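Local coordinates for DNA photolyase (Agrobacterium tumefaciens, PDB 4U63), which probably repairs ultraviolet-induced cyclobutane pyrimidine dimers in DNA with light, using a flavin cofactor (FAD) and a methenyltetrahydrofolate antenna, at residues H276-L281 with R292-I297; R352-H357 with R388-D393; P415-F420 with A489-V494. All coordinates share one frame; numbering follows the deposited sequence.

Contact 1 (H276-L281 with R292-I297). With FAD (flavin-adenine dinucleotide), chain C; SO4 (sulfate ion), chain I; SO4 (sulfate ion), chain F; SO4 (sulfate ion), chain G.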
loop_
_atom_site.group_PDB
_atom_site.type_symbol
_atom_site.label_atom_id
_atom_site.label_comp_id
_atom_site.label_asym_id
_atom_site.label_seq_id
_atom_site.Cartn_x
_atom_site.Cartn_y
_atom_site.Cartn_z
ATOM N N HIS A 276 -3.496 -16.852 8.511
ATOM C CA HIS A 276 -3.740 -18.301 8.607
ATOM C C HIS A 276 -2.609 -19.115 7.966
ATOM O O HIS A 276 -2.293 -20.208 8.425
ATOM C CB HIS A 276 -5.092 -18.649 7.972
ATOM C CG HIS A 276 -5.519 -20.062 8.191
ATOM N ND1 HIS A 276 -5.270 -21.061 7.277
ATOM C CD2 HIS A 276 -6.180 -20.648 9.215
ATOM C CE1 HIS A 276 -5.760 -22.202 7.729
ATOM N NE2 HIS A 276 -6.316 -21.979 8.906
ATOM N N ALA A 277 -1.986 -18.561 6.928
ATOM C CA ALA A 277 -0.843 -19.208 6.278
ATOM C C ALA A 277 0.392 -19.336 7.184
ATOM O O ALA A 277 1.293 -20.115 6.877
ATOM C CB ALA A 277 -0.474 -18.454 5.010
ATOM N N THR A 278 0.439 -18.567 8.280
ATOM C CA THR A 278 1.540 -18.643 9.248
ATOM C C THR A 278 1.276 -19.639 10.374
ATOM O O THR A 278 2.123 -19.822 11.240
ATOM C CB THR A 278 1.849 -17.274 9.878
ATOM O OG1 THR A 278 0.776 -16.869 10.741
ATOM C CG2 THR A 278 2.109 -16.244 8.808
ATOM N N LYS A 279 0.107 -20.270 10.356
ATOM C CA LYS A 279 -0.249 -21.257 11.357
ATOM C C LYS A 279 0.300 -22.617 10.976
ATOM O O LYS A 279 0.437 -22.930 9.800
ATOM C CB LYS A 279 -1.771 -21.343 11.509
ATOM C CG LYS A 279 -2.400 -20.093 12.107
ATOM C CD LYS A 279 -3.918 -20.200 12.179
ATOM C CE LYS A 279 -4.396 -21.301 13.116
ATOM N NZ LYS A 279 -3.909 -21.101 14.508
ATOM N N GLY A 280 0.625 -23.413 11.987
ATOM C CA GLY A 280 1.009 -24.807 11.802
ATOM C C GLY A 280 2.369 -25.042 11.183
ATOM O O GLY A 280 2.565 -26.044 10.496
ATOM N N LEU A 281 3.316 -24.140 11.436
ATOM C CA LEU A 281 4.630 -24.186 10.790
ATOM C C LEU A 281 5.788 -24.519 11.735
ATOM O O LEU A 281 6.953 -24.427 11.336
ATOM C CB LEU A 281 4.911 -22.836 10.112
ATOM C CG LEU A 281 3.922 -22.366 9.042
ATOM C CD1 LEU A 281 4.353 -21.009 8.525
ATOM C CD2 LEU A 281 3.821 -23.363 7.896
ATOM N N ARG A 292 7.131 -11.748 14.412
ATOM C CA ARG A 292 7.557 -10.494 13.756
ATOM C C ARG A 292 6.767 -10.194 12.480
ATOM O O ARG A 292 6.339 -9.058 12.255
ATOM C CB ARG A 292 9.057 -10.507 13.438
ATOM C CG ARG A 292 9.598 -9.165 12.913
ATOM C CD ARG A 292 9.342 -8.023 13.908
ATOM N NE ARG A 292 10.010 -8.295 15.183
ATOM C CZ ARG A 292 9.995 -7.493 16.255
ATOM N NH1 ARG A 292 9.332 -6.339 16.242
ATOM N NH2 ARG A 292 10.654 -7.858 17.353
ATOM N N PHE A 293 6.564 -11.206 11.652
ATOM C CA PHE A 293 5.768 -11.030 10.434
ATOM C C PHE A 293 4.319 -10.635 10.775
ATOM O O PHE A 293 3.753 -9.723 10.167
ATOM C CB PHE A 293 5.811 -12.302 9.581
ATOM C CG PHE A 293 5.051 -12.181 8.302
ATOM C CD1 PHE A 293 5.430 -11.240 7.351
ATOM C CD2 PHE A 293 3.948 -12.984 8.052
ATOM C CE1 PHE A 293 4.733 -11.109 6.174
ATOM C CE2 PHE A 293 3.245 -12.861 6.869
ATOM C CZ PHE A 293 3.638 -11.919 5.927
ATOM N N ARG A 294 3.733 -11.322 11.748
ATOM C CA ARG A 294 2.384 -10.972 12.231
ATOM C C ARG A 294 2.318 -9.532 12.735
ATOM O O ARG A 294 1.350 -8.819 12.451
ATOM C CB ARG A 294 1.934 -11.945 13.312
ATOM C CG ARG A 294 1.526 -13.290 12.759
ATOM C CD ARG A 294 1.324 -14.308 13.859
ATOM N NE ARG A 294 0.897 -15.595 13.325
ATOM C CZ ARG A 294 0.537 -16.648 14.060
ATOM N NH1 ARG A 294 0.523 -16.584 15.390
ATOM N NH2 ARG A 294 0.170 -17.775 13.461
ATOM N N LYS A 295 3.343 -9.088 13.460
ATOM C CA LYS A 295 3.389 -7.682 13.909
ATOM C C LYS A 295 3.299 -6.713 12.732
ATOM O O LYS A 295 2.616 -5.707 12.824
ATOM C CB LYS A 295 4.640 -7.384 14.730
ATOM C CG LYS A 295 4.550 -7.898 16.158
ATOM C CD LYS A 295 5.794 -7.555 16.966
ATOM C CE LYS A 295 5.637 -8.000 18.405
ATOM N NZ LYS A 295 6.901 -7.833 19.161
ATOM N N GLU A 296 3.973 -7.029 11.624
ATOM C CA GLU A 296 3.952 -6.148 10.456
ATOM C C GLU A 296 2.563 -6.083 9.816
ATOM O O GLU A 296 2.105 -5.004 9.425
ATOM C CB GLU A 296 5.025 -6.547 9.444
ATOM C CG GLU A 296 6.444 -6.473 9.999
ATOM C CD GLU A 296 6.753 -5.175 10.710
ATOM O OE1 GLU A 296 6.457 -4.092 10.148
ATOM O OE2 GLU A 296 7.296 -5.240 11.823
ATOM N N ILE A 297 1.891 -7.223 9.740
ATOM C CA ILE A 297 0.487 -7.271 9.314
ATOM C C ILE A 297 -0.370 -6.362 10.224
ATOM O O ILE A 297 -1.248 -5.636 9.756
ATOM C CB ILE A 297 -0.062 -8.720 9.327
ATOM C CG1 ILE A 297 0.688 -9.606 8.306
ATOM C CG2 ILE A 297 -1.565 -8.763 9.053
ATOM C CD1 ILE A 297 0.535 -9.153 6.869
HETATM P PA FAD C . 6.684 -7.191 4.883
HETATM O O1A FAD C . 7.873 -6.892 5.738
HETATM O O2A FAD C . 6.616 -8.505 4.180
HETATM O O5B FAD C . 5.392 -6.933 5.800
HETATM C C5B FAD C . 4.143 -7.592 5.561
HETATM C C4B FAD C . 2.997 -6.600 5.428
HETATM O O4B FAD C . 2.840 -5.826 6.616
HETATM C C3B FAD C . 3.194 -5.593 4.319
HETATM O O3B FAD C . 2.880 -6.140 3.028
HETATM C C2B FAD C . 2.278 -4.470 4.755
HETATM O O2B FAD C . 0.920 -4.725 4.390
HETATM C C1B FAD C . 2.399 -4.507 6.258
HETATM N N9A FAD C . 3.387 -3.550 6.807
HETATM C C8A FAD C . 4.686 -3.803 7.045
HETATM N N7A FAD C . 5.303 -2.729 7.579
HETATM C C5A FAD C . 4.375 -1.757 7.711
HETATM C C6A FAD C . 4.376 -0.375 8.200
HETATM N N6A FAD C . 5.512 0.176 8.671
HETATM N N1A FAD C . 3.205 0.299 8.150
HETATM C C2A FAD C . 2.072 -0.259 7.665
HETATM N N3A FAD C . 2.012 -1.526 7.205
HETATM C C4A FAD C . 3.115 -2.300 7.202
HETATM N N1 FAD C . 2.981 0.422 3.297
HETATM C C2 FAD C . 1.941 0.258 2.449
HETATM O O2 FAD C . 1.387 -0.864 2.433
HETATM N N3 FAD C . 1.502 1.262 1.649
HETATM C C4 FAD C . 2.078 2.491 1.652
HETATM O O4 FAD C . 1.657 3.424 0.918
HETATM C C4X FAD C . 3.227 2.735 2.546
HETATM N N5 FAD C . 3.892 3.926 2.604
HETATM C C5X FAD C . 4.933 4.108 3.468
HETATM C C6 FAD C . 5.591 5.328 3.551
HETATM C C7 FAD C . 6.668 5.520 4.422
HETATM C C7M FAD C . 7.373 6.855 4.496
HETATM C C8 FAD C . 7.128 4.404 5.277
HETATM C C8M FAD C . 8.283 4.554 6.243
HETATM C C9 FAD C . 6.485 3.197 5.199
HETATM C C9A FAD C . 5.403 2.985 4.340
HETATM N N10 FAD C . 4.744 1.722 4.262
HETATM C C10 FAD C . 3.656 1.585 3.383
HETATM C "C1'" FAD C . 5.103 0.594 5.131
HETATM C "C2'" FAD C . 6.122 -0.424 4.670
HETATM O "O2'" FAD C . 7.327 0.250 4.289
HETATM C "C3'" FAD C . 5.596 -1.297 3.548
HETATM O "O3'" FAD C . 4.364 -1.911 3.917
HETATM C "C4'" FAD C . 6.634 -2.373 3.228
HETATM O "O4'" FAD C . 7.782 -1.755 2.651
HETATM C "C5'" FAD C . 6.039 -3.378 2.263
HETATM O "O5'" FAD C . 6.975 -4.410 1.920
HETATM P P FAD C . 6.587 -5.937 2.236
HETATM O O1P FAD C . 7.678 -6.805 1.715
HETATM O O2P FAD C . 5.208 -6.242 1.721
HETATM O O3P FAD C . 6.568 -5.949 3.842
HETATM S S SO4 I . -0.248 -21.232 15.578
HETATM O O1 SO4 I . 0.274 -22.348 14.761
HETATM O O2 SO4 I . -1.710 -21.365 15.710
HETATM O O3 SO4 I . 0.064 -19.942 14.935
HETATM O O4 SO4 I . 0.360 -21.268 16.922
HETATM S S SO4 F . 9.943 -5.339 19.815
HETATM O O1 SO4 F . 10.364 -4.088 19.149
HETATM O O2 SO4 F . 8.696 -5.833 19.199
HETATM O O3 SO4 F . 9.718 -5.087 21.250
HETATM O O4 SO4 F . 11.006 -6.351 19.666
HETATM S S SO4 G . 5.339 -7.660 22.569
HETATM O O1 SO4 G . 3.920 -7.643 22.988
HETATM O O2 SO4 G . 5.636 -8.924 21.849
HETATM O O3 SO4 G . 5.600 -6.512 21.676
HETATM O O4 SO4 G . 6.192 -7.554 23.775
#
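R294 reaches from its helix across to T278 and holds the threonine hydroxyl side-on with two nitrogens. From CB, which leaves the helix beside the 276-281 loop, the R294 chain runs extended from CG to NE, its CG and CD passing T278 OG1 on the way. At NE the real contact begins: R294 NE donates to T278 OG1 at 2.9 Å, bent to 149°. R294 NH2 donates to the same OG1 of T278 at 2.9 Å, so one oxygen sits in the guanidinium plane between two N-H groups. NH2 of R294 has further work, donating at 2.6 Å to O3 of a sulfate (chain I), probably from the crystallisation liquor, and it also brushes CG of K279. The hydroxyl in turn bonds W275 O, which together with the pair of arginine bonds should fix its rotation. The threonine's chi1 of 69° puts OG1 between its own backbone N and carbonyl carbon and sends the methyl toward the helix, where T278 CG2 meets the edge of the F293 ring at CD2, 3.8 Å away.

Helix 287-309 belongs to the all-helical FAD-binding part of the photolyase fold, and F293 turns its other side to the cofactor: F293 CE1 lies 3.6 Å from C5B of the FAD. E296 and I297, one turn on, also line the flavin pocket.

The type I turn from H276 to K279 leads into G280, whose N donates almost straight, at 171°, to sulfate O1 (chain I). K279 bends at chi3 and chi4 to bring NZ onto O2 of that sulfate; its ammonium also forms a salt bridge with E180. W275 lies against the R294 guanidinium in a cation-pi contact.

Contact 2 (R352-H357 with R388-D393). With MHF (5,10-methenyl-6,7,8-trihydrofolic acid), chain B.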
loop_
_atom_site.group_PDB
_atom_site.type_symbol
_atom_site.label_atom_id
_atom_site.label_comp_id
_atom_site.label_asym_id
_atom_site.label_seq_id
_atom_site.Cartn_x
_atom_site.Cartn_y
_atom_site.Cartn_z
ATOM N N ARG A 352 15.678 5.703 -6.437
ATOM C CA ARG A 352 15.834 5.039 -7.738
ATOM C C ARG A 352 15.153 3.678 -7.774
ATOM O O ARG A 352 14.557 3.308 -8.792
ATOM C CB ARG A 352 17.303 4.936 -8.109
ATOM C CG ARG A 352 17.911 6.302 -8.338
ATOM C CD ARG A 352 19.387 6.187 -8.651
ATOM N NE ARG A 352 20.092 7.454 -8.496
ATOM C CZ ARG A 352 21.295 7.711 -8.983
ATOM N NH1 ARG A 352 21.955 6.792 -9.697
ATOM N NH2 ARG A 352 21.862 8.904 -8.774
ATOM N N GLN A 353 15.238 2.931 -6.674
ATOM C CA GLN A 353 14.479 1.692 -6.544
ATOM C C GLN A 353 12.992 1.945 -6.765
ATOM O O GLN A 353 12.333 1.224 -7.512
ATOM C CB GLN A 353 14.690 1.051 -5.166
ATOM C CG GLN A 353 13.852 -0.201 -4.972
ATOM C CD GLN A 353 13.993 -0.840 -3.609
ATOM O OE1 GLN A 353 14.176 -0.167 -2.584
ATOM N NE2 GLN A 353 13.883 -2.155 -3.585
ATOM N N LEU A 354 12.474 2.970 -6.092
ATOM C CA LEU A 354 11.082 3.367 -6.210
ATOM C C LEU A 354 10.706 3.682 -7.658
ATOM O O LEU A 354 9.694 3.185 -8.174
ATOM C CB LEU A 354 10.829 4.584 -5.317
ATOM C CG LEU A 354 9.460 5.256 -5.332
ATOM C CD1 LEU A 354 8.347 4.274 -5.004
ATOM C CD2 LEU A 354 9.465 6.417 -4.351
ATOM N N TRP A 355 11.520 4.491 -8.317
ATOM C CA TRP A 355 11.266 4.850 -9.709
ATOM C C TRP A 355 11.258 3.622 -10.628
ATOM O O TRP A 355 10.406 3.522 -11.518
ATOM C CB TRP A 355 12.307 5.855 -10.201
ATOM C CG TRP A 355 11.947 6.529 -11.467
ATOM C CD1 TRP A 355 12.584 6.413 -12.665
ATOM C CD2 TRP A 355 10.865 7.444 -11.673
ATOM N NE1 TRP A 355 11.968 7.191 -13.606
ATOM C CE2 TRP A 355 10.909 7.838 -13.024
ATOM C CE3 TRP A 355 9.862 7.966 -10.848
ATOM C CZ2 TRP A 355 9.988 8.740 -13.570
ATOM C CZ3 TRP A 355 8.942 8.864 -11.394
ATOM C CH2 TRP A 355 9.013 9.237 -12.736
ATOM N N GLN A 356 12.182 2.690 -10.399
ATOM C CA GLN A 356 12.340 1.523 -11.278
ATOM C C GLN A 356 11.315 0.421 -11.048
ATOM O O GLN A 356 10.815 -0.159 -12.007
ATOM C CB GLN A 356 13.737 0.919 -11.120
ATOM C CG GLN A 356 14.054 -0.140 -12.162
ATOM C CD GLN A 356 15.411 -0.791 -11.969
ATOM O OE1 GLN A 356 16.152 -0.464 -11.037
ATOM N NE2 GLN A 356 15.744 -1.726 -12.859
ATOM N N HIS A 357 11.026 0.120 -9.779
ATOM C CA HIS A 357 10.211 -1.041 -9.413
ATOM C C HIS A 357 8.867 -0.742 -8.730
ATOM O O HIS A 357 8.097 -1.665 -8.446
ATOM C CB HIS A 357 11.032 -1.960 -8.504
ATOM C CG HIS A 357 12.204 -2.593 -9.185
ATOM N ND1 HIS A 357 13.405 -2.814 -8.547
ATOM C CD2 HIS A 357 12.362 -3.044 -10.452
ATOM C CE1 HIS A 357 14.246 -3.383 -9.382
ATOM N NE2 HIS A 357 13.645 -3.528 -10.552
ATOM N N ARG A 388 2.463 8.508 -3.196
ATOM C CA ARG A 388 1.138 8.187 -3.741
ATOM C C ARG A 388 1.165 7.923 -5.246
ATOM O O ARG A 388 0.415 7.081 -5.735
ATOM C CB ARG A 388 0.127 9.306 -3.442
ATOM C CG ARG A 388 -0.907 8.950 -2.392
ATOM C CD ARG A 388 -1.685 10.169 -1.896
ATOM N NE ARG A 388 -1.976 11.139 -2.957
ATOM C CZ ARG A 388 -2.127 12.456 -2.776
ATOM N NH1 ARG A 388 -2.014 13.011 -1.563
ATOM N NH2 ARG A 388 -2.387 13.236 -3.826
ATOM N N ASP A 389 2.018 8.649 -5.969
ATOM C CA ASP A 389 2.100 8.523 -7.427
ATOM C C ASP A 389 3.016 7.397 -7.891
ATOM O O ASP A 389 2.897 6.939 -9.045
ATOM C CB ASP A 389 2.571 9.843 -8.054
ATOM C CG ASP A 389 2.295 9.914 -9.565
ATOM O OD1 ASP A 389 1.204 9.505 -10.029
ATOM O OD2 ASP A 389 3.169 10.393 -10.301
ATOM N N THR A 390 3.923 6.952 -7.019
ATOM C CA THR A 390 5.012 6.053 -7.438
ATOM C C THR A 390 5.007 4.653 -6.821
ATOM O O THR A 390 5.660 3.755 -7.350
ATOM C CB THR A 390 6.377 6.695 -7.152
ATOM O OG1 THR A 390 6.435 7.106 -5.781
ATOM C CG2 THR A 390 6.595 7.908 -8.053
ATOM N N LEU A 391 4.292 4.479 -5.714
ATOM C CA LEU A 391 4.169 3.170 -5.068
ATOM C C LEU A 391 3.031 2.355 -5.639
ATOM O O LEU A 391 1.898 2.816 -5.669
ATOM C CB LEU A 391 3.902 3.323 -3.573
ATOM C CG LEU A 391 5.026 3.856 -2.671
ATOM C CD1 LEU A 391 4.473 4.175 -1.283
ATOM C CD2 LEU A 391 6.166 2.848 -2.577
ATOM N N VAL A 392 3.327 1.124 -6.074
ATOM C CA VAL A 392 2.252 0.187 -6.403
ATOM C C VAL A 392 1.402 -0.147 -5.156
ATOM O O VAL A 392 0.224 -0.468 -5.297
ATOM C CB VAL A 392 2.729 -1.103 -7.110
ATOM C CG1 VAL A 392 3.226 -0.776 -8.523
ATOM C CG2 VAL A 392 3.785 -1.859 -6.313
ATOM N N ASP A 393 1.996 -0.047 -3.964
ATOM C CA ASP A 393 1.288 -0.347 -2.696
ATOM C C ASP A 393 0.699 0.863 -1.990
ATOM O O ASP A 393 0.244 0.736 -0.842
ATOM C CB ASP A 393 2.173 -1.181 -1.718
ATOM C CG ASP A 393 3.367 -0.405 -1.134
ATOM O OD1 ASP A 393 3.410 0.849 -1.139
ATOM O OD2 ASP A 393 4.298 -1.083 -0.656
HETATM N N1 MHF B . 5.979 5.457 -10.599
HETATM C C2 MHF B . 7.122 4.763 -10.628
HETATM N NA2 MHF B . 7.346 3.886 -9.631
HETATM N N3 MHF B . 8.048 4.905 -11.635
HETATM C C4 MHF B . 7.847 5.780 -12.637
HETATM O O4 MHF B . 8.677 5.928 -13.550
HETATM C C4A MHF B . 6.600 6.557 -12.633
HETATM N N5 MHF B . 6.272 7.529 -13.563
HETATM C C6 MHF B . 5.272 8.562 -13.284
HETATM C C7 MHF B . 4.069 7.838 -12.671
HETATM N N8 MHF B . 4.493 7.042 -11.512
HETATM C C8A MHF B . 5.661 6.360 -11.526
HETATM C C9 MHF B . 5.059 9.256 -14.643
HETATM N N10 MHF B . 5.896 8.493 -15.590
HETATM C C11 MHF B . 6.903 7.798 -14.805
HETATM C C12 MHF B . 7.333 10.266 -19.158
HETATM C C13 MHF B . 8.254 9.722 -18.251
HETATM C C14 MHF B . 7.819 9.147 -17.070
HETATM C C15 MHF B . 6.442 9.109 -16.758
HETATM C C16 MHF B . 5.529 9.623 -17.669
HETATM C C17 MHF B . 5.968 10.199 -18.858
HETATM C C MHF B . 7.775 10.879 -20.462
HETATM O O MHF B . 6.904 11.143 -21.277
HETATM N N MHF B . 9.078 11.047 -20.725
HETATM C CA MHF B . 9.619 11.462 -22.010
HETATM C CB MHF B . 10.286 12.835 -21.938
HETATM C CG MHF B . 9.653 13.780 -20.920
HETATM C CD MHF B . 10.054 13.524 -19.478
HETATM O OE1 MHF B . 10.970 12.716 -19.212
HETATM O OE2 MHF B . 9.442 14.139 -18.581
HETATM C CT MHF B . 10.620 10.440 -22.485
HETATM O O1 MHF B . 10.321 9.734 -23.471
HETATM O O2 MHF B . 11.714 10.318 -21.884
#
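At the edge of the W355 indole, near its plane, T390 brings up its methyl, CG2 lying 4.2 Å from W355 CZ3, while one face of the indole carries the folate antenna, with MHF O4 2.9 Å above the ring plane and over its centre. The six-membered part of the indole continues along the pterin: W355 CZ3 faces C4 and C4A of MHF, and W355 CH2 comes to 3.3 Å from MHF N5. The T390 methyl also approaches the pterin at N1, so tryptophan and threonine both pack on the ligand while touching each other.

Beside the pterin the two segments meet through L354. With CG anti to the backbone N (chi1 176°), its isobutyl group swings across to the 388-393 segment and meets T390 and L391 at about a right angle. L354 CD2 rests 3.4 Å from T390 OG1, an oxygen that is already occupied by W386 O. L354 CD1 packs against CD2 of L391 at 3.6 Å, and L391 itself is a lining residue of the FAD pocket, so this small apolar seam runs between the two cofactors.

Main-chain carbonyls accept hydrogen bonds from the pterin. MHF NA2 bridges the segments, donating to L354 O with a bent bond of 131° and to T390 O, 2.8 Å away, at 168°. MHF N8 donates to D389 O at 2.9 Å, nearly straight. The ends of helices 345-357 and 380-390 thereby clasp the pterin and form part of the antenna-chromophore site of a class III photolyase, to which A69, P213, W215 and F219 also contribute.

Contact 3 (P415-F420 with A489-V494)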
loop_
_atom_site.group_PDB
_atom_site.type_symbol
_atom_site.label_atom_id
_atom_site.label_comp_id
_atom_site.label_asym_id
_atom_site.label_seq_id
_atom_site.Cartn_x
_atom_site.Cartn_y
_atom_site.Cartn_z
ATOM N N PRO A 415 10.959 11.378 18.086
ATOM C CA PRO A 415 10.963 12.832 18.305
ATOM C C PRO A 415 11.659 13.559 17.159
ATOM O O PRO A 415 12.591 13.019 16.566
ATOM C CB PRO A 415 11.745 12.993 19.612
ATOM C CG PRO A 415 11.629 11.679 20.295
ATOM C CD PRO A 415 11.593 10.656 19.205
ATOM N N PHE A 416 11.204 14.766 16.843
ATOM C CA PHE A 416 11.759 15.513 15.709
ATOM C C PHE A 416 13.271 15.723 15.835
ATOM O O PHE A 416 14.003 15.627 14.843
ATOM C CB PHE A 416 11.090 16.879 15.563
ATOM C CG PHE A 416 11.415 17.552 14.263
ATOM C CD1 PHE A 416 10.645 17.311 13.141
ATOM C CD2 PHE A 416 12.508 18.405 14.160
ATOM C CE1 PHE A 416 10.946 17.917 11.933
ATOM C CE2 PHE A 416 12.814 19.020 12.956
ATOM C CZ PHE A 416 12.030 18.772 11.841
ATOM N N PHE A 417 13.722 15.997 17.054
ATOM C CA PHE A 417 15.139 16.257 17.336
ATOM C C PHE A 417 16.077 15.063 17.134
ATOM O O PHE A 417 17.291 15.249 17.095
ATOM C CB PHE A 417 15.329 16.855 18.748
ATOM C CG PHE A 417 14.839 15.978 19.876
ATOM C CD1 PHE A 417 15.560 14.855 20.281
ATOM C CD2 PHE A 417 13.669 16.299 20.563
ATOM C CE1 PHE A 417 15.113 14.058 21.323
ATOM C CE2 PHE A 417 13.217 15.505 21.611
ATOM C CZ PHE A 417 13.940 14.383 21.992
ATOM N N ARG A 418 15.534 13.851 17.026
ATOM C CA ARG A 418 16.339 12.683 16.645
ATOM C C ARG A 418 16.583 12.702 15.142
ATOM O O ARG A 418 15.681 12.382 14.366
ATOM C CB ARG A 418 15.646 11.378 17.004
ATOM C CG ARG A 418 15.840 10.929 18.427
ATOM C CD ARG A 418 15.397 9.488 18.569
ATOM N NE ARG A 418 15.518 9.058 19.949
ATOM C CZ ARG A 418 16.651 8.662 20.530
ATOM N NH1 ARG A 418 17.803 8.620 19.853
ATOM N NH2 ARG A 418 16.631 8.299 21.809
ATOM N N ILE A 419 17.798 13.071 14.745
ATOM C CA ILE A 419 18.176 13.189 13.333
ATOM C C ILE A 419 19.455 12.409 13.090
ATOM O O ILE A 419 20.534 12.849 13.483
ATOM C CB ILE A 419 18.449 14.647 12.942
ATOM C CG1 ILE A 419 17.256 15.536 13.270
ATOM C CG2 ILE A 419 18.807 14.741 11.456
ATOM C CD1 ILE A 419 17.568 17.005 13.180
ATOM N N PHE A 420 19.349 11.260 12.454
ATOM C CA PHE A 420 20.543 10.488 12.120
ATOM C C PHE A 420 21.054 10.824 10.752
ATOM O O PHE A 420 20.295 11.208 9.856
ATOM C CB PHE A 420 20.286 8.994 12.167
ATOM C CG PHE A 420 19.769 8.530 13.472
ATOM C CD1 PHE A 420 20.608 8.414 14.563
ATOM C CD2 PHE A 420 18.438 8.213 13.614
ATOM C CE1 PHE A 420 20.127 7.984 15.777
ATOM C CE2 PHE A 420 17.947 7.785 14.822
ATOM C CZ PHE A 420 18.792 7.671 15.905
ATOM N N ALA A 489 17.074 24.346 14.526
ATOM C CA ALA A 489 16.663 25.755 14.645
ATOM C C ALA A 489 15.187 25.920 14.264
ATOM O O ALA A 489 14.466 26.684 14.895
ATOM C CB ALA A 489 17.537 26.656 13.787
ATOM N N ALA A 490 14.736 25.198 13.236
ATOM C CA ALA A 490 13.324 25.252 12.827
ATOM C C ALA A 490 12.423 24.666 13.906
ATOM O O ALA A 490 11.329 25.172 14.143
ATOM C CB ALA A 490 13.112 24.536 11.502
ATOM N N TYR A 491 12.898 23.601 14.556
ATOM C CA TYR A 491 12.190 22.982 15.678
ATOM C C TYR A 491 12.088 23.950 16.862
ATOM O O TYR A 491 11.023 24.091 17.472
ATOM C CB TYR A 491 12.896 21.682 16.098
ATOM C CG TYR A 491 12.170 20.852 17.145
ATOM C CD1 TYR A 491 10.879 20.375 16.912
ATOM C CD2 TYR A 491 12.780 20.519 18.356
ATOM C CE1 TYR A 491 10.210 19.609 17.856
ATOM C CE2 TYR A 491 12.117 19.749 19.311
ATOM C CZ TYR A 491 10.828 19.297 19.055
ATOM O OH TYR A 491 10.149 18.535 19.974
ATOM N N ALA A 492 13.192 24.615 17.189
ATOM C CA ALA A 492 13.183 25.618 18.258
ATOM C C ALA A 492 12.191 26.751 17.948
ATOM O O ALA A 492 11.453 27.192 18.831
ATOM C CB ALA A 492 14.580 26.178 18.486
ATOM N N ALA A 493 12.169 27.201 16.692
ATOM C CA ALA A 493 11.255 28.269 16.271
ATOM C C ALA A 493 9.787 27.880 16.428
ATOM O O ALA A 493 8.981 28.697 16.882
ATOM C CB ALA A 493 11.532 28.686 14.835
ATOM N N VAL A 494 9.436 26.641 16.067
ATOM C CA VAL A 494 8.035 26.210 16.141
ATOM C C VAL A 494 7.563 26.132 17.593
ATOM O O VAL A 494 6.384 26.359 17.869
ATOM C CB VAL A 494 7.760 24.893 15.357
ATOM C CG1 VAL A 494 8.178 23.653 16.135
ATOM C CG2 VAL A 494 6.287 24.797 14.988
#
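Aromatic packing comes first: the rings of F416 and Y491 lie nearly parallel, their planes 16° apart, but slid so far past each other that they barely overlap, with centroids 5.4 Å apart. The two side chains run in opposite directions. As a result each ring comes up against the other's root: Y491 CE1 sits 3.7 Å from CB of F416, and F416 CD2 is 3.8 Å from CB of Y491. Both have CG anti to the backbone N, Y491 with chi1 -173°, which carries its ring out from the helix to the loop.

A second, lighter apolar touch comes from F417. Its ring presents an edge, CD2, to CE2 of Y491 at 4.0 Å, so the tyrosine meets both phenylalanines. P415 CB lies over one face of the F417 ring, 3.5 Å above its plane, offset toward the rim.

Among the polar bonds, R418 N to P415 O closes a type I turn that brings the two neighbouring phenylalanines to the same tyrosine. K374 donates to the carbonyls of F416 and R418 and makes a cation-pi contact with the F416 ring. This is plain hydrophobic packing within the helical photolyase domain, with the F416 side chain about 14 Å from the bound FAD: Y491 is one of the side chains through which C-terminal helix 480-495 packs on the loop between helices 398-407 and 422-429, and I419 also touches R484, A487 and L488.

The three contacts follow one another along the chain, each closing before the next opens, and none touches another. Contacts 1 and 2 have centres about 26 Å apart and both reach the flavin: helix 287-309 lines its pocket in contact 1, while L391 and D393, just past helix 380-390, do so in contact 2. Contact 2, nearest the middle of the chain, also adjoins the antenna, placing the folate and flavin pockets side by side at helix 380-390 and the residues after it, consistent with energy passing from folate to flavin. Contact 3 lies further out, about 28 Å from contact 2 and about 37 Å from contact 1 between centres, where helix 480-495 packs against a loop of the same domain.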